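Acetylxylan esterase / glucomannan deacetylase (PDB 2WAA) removes acetyl groups from xylan and glucomannan during the breakdown of plant cell wall polysaccharides. Local coordinates at residues 206-209 with 215-218. Numbering follows the deposited sequence.
Sequences YQFT and QAPQ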
loop_
_atom_site.group_PDB
_atom_site.type_symbol
_atom_site.label_atom_id
_atom_site.label_comp_id
_atom_site.label_asym_id
_atom_site.label_seq_id
_atom_site.Cartn_x
_atom_site.Cartn_y
_atom_site.Cartn_z
ATOM N N TYR A 206 -7.913 9.186 1.692
ATOM C CA TYR A 206 -6.879 9.578 0.739
ATOM C C TYR A 206 -6.105 10.813 1.261
ATOM O O TYR A 206 -4.965 11.062 0.860
ATOM C CB TYR A 206 -7.520 9.900 -0.605
ATOM C CG TYR A 206 -6.734 10.869 -1.454
ATOM C CD1 TYR A 206 -5.657 10.449 -2.204
ATOM C CD2 TYR A 206 -7.119 12.202 -1.532
ATOM C CE1 TYR A 206 -4.943 11.365 -3.037
ATOM C CE2 TYR A 206 -6.426 13.122 -2.333
ATOM C CZ TYR A 206 -5.337 12.687 -3.076
ATOM O OH TYR A 206 -4.666 13.605 -3.866
ATOM N N GLN A 207 -6.742 11.584 2.153
ATOM C CA GLN A 207 -6.101 12.772 2.701
ATOM C C GLN A 207 -5.223 12.500 3.917
ATOM O O GLN A 207 -4.532 13.410 4.372
ATOM C CB GLN A 207 -7.163 13.839 3.117
ATOM C CG GLN A 207 -8.037 14.391 1.941
ATOM C CD GLN A 207 -7.280 15.235 0.863
ATOM O OE1 GLN A 207 -6.052 15.507 0.950
ATOM N NE2 GLN A 207 -8.026 15.624 -0.207
ATOM N N PHE A 208 -5.239 11.279 4.448
ATOM C CA PHE A 208 -4.628 11.028 5.757
ATOM C C PHE A 208 -3.301 10.345 5.619
ATOM O O PHE A 208 -3.137 9.438 4.804
ATOM C CB PHE A 208 -5.534 10.081 6.562
ATOM C CG PHE A 208 -6.920 10.621 6.825
ATOM C CD1 PHE A 208 -7.133 11.994 6.884
ATOM C CD2 PHE A 208 -7.968 9.748 7.087
ATOM C CE1 PHE A 208 -8.415 12.492 7.172
ATOM C CE2 PHE A 208 -9.256 10.250 7.363
ATOM C CZ PHE A 208 -9.462 11.590 7.415
ATOM N N THR A 209 -2.341 10.716 6.454
ATOM C CA THR A 209 -1.088 9.978 6.408
ATOM C C THR A 209 -1.269 8.550 6.931
ATOM O O THR A 209 -0.636 7.578 6.447
ATOM C CB THR A 209 -0.070 10.694 7.304
ATOM O OG1 THR A 209 0.153 12.004 6.763
ATOM C CG2 THR A 209 1.256 9.925 7.357
ATOM N N GLN A 215 -8.518 13.109 14.416
ATOM C CA GLN A 215 -7.130 13.499 14.675
ATOM C C GLN A 215 -6.094 12.819 13.757
ATOM O O GLN A 215 -4.888 12.861 14.041
ATOM C CB GLN A 215 -6.787 13.282 16.155
ATOM C CG GLN A 215 -6.491 11.842 16.513
ATOM C CD GLN A 215 -7.307 11.347 17.718
ATOM O OE1 GLN A 215 -7.472 12.066 18.716
ATOM N NE2 GLN A 215 -7.831 10.111 17.620
ATOM N N ALA A 216 -6.540 12.188 12.664
ATOM C CA ALA A 216 -5.576 11.633 11.707
ATOM C C ALA A 216 -4.777 12.773 11.070
ATOM O O ALA A 216 -5.342 13.727 10.592
ATOM C CB ALA A 216 -6.304 10.791 10.625
ATOM N N PRO A 217 -3.452 12.645 11.023
ATOM C CA PRO A 217 -2.588 13.613 10.343
ATOM C C PRO A 217 -2.868 13.735 8.844
ATOM O O PRO A 217 -3.046 12.701 8.168
ATOM C CB PRO A 217 -1.173 13.089 10.582
ATOM C CG PRO A 217 -1.307 11.778 11.247
ATOM C CD PRO A 217 -2.746 11.436 11.479
ATOM N N GLN A 218 -2.877 14.982 8.351
ATOM C CA GLN A 218 -2.986 15.305 6.933
ATOM C C GLN A 218 -1.717 14.961 6.201
ATOM O O GLN A 218 -0.608 15.357 6.581
ATOM C CB GLN A 218 -3.260 16.785 6.694
ATOM C CG GLN A 218 -4.663 17.205 7.097
ATOM C CD GLN A 218 -5.688 16.631 6.151
ATOM O OE1 GLN A 218 -5.634 16.851 4.947
ATOM N NE2 GLN A 218 -6.605 15.855 6.692
#
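Pro217 O is met by two groups of 206-209. Thr209 N donates a hydrogen bond to it of 2.7 Å, nearly straight at 168°. Phe208 and Gln218 form a single antiparallel bridge, a non-hydrogen-bonded pair. It is flanked by this bond and by the backbone hydrogen bond of Gln207 with Trp219. Phe208 CA adds a CA-H...O contact to Pro217 O at 3.3 Å. A second contact of this kind runs the other way, from Gln218 CA to Gln207 O at 3.5 Å.

The side chains extend this link. Ala216 CB sits over one face of the Phe208 ring, 4.0 Å from its centroid, in a CH-pi contact. Gln218 begins by pointing away, but its chain turns about the CB-CG bond (chi2 -70°). This brings NE2 to the edge of the same ring, 3.8 Å from Phe208 CE1. The amide plane stands perpendicular to the ring. Gln218 OE1 lies beside Gln207 CB at 3.8 Å.

The bridge closes a short surface loop of the GDSL-like esterase domain, within the longer connection from helix 202-205 to strand 228-231 of the parallel sheet. It lies away from the annotated catalytic residues. Gln207 touches Thr258 of helix 245-262. Elsewhere Arg25 NH1 is hydrogen-bonded to Phe208 O, while Thr209 and Pro217 both touch His27 of strand 27-28, so the loop meets the N-terminal beta region as well.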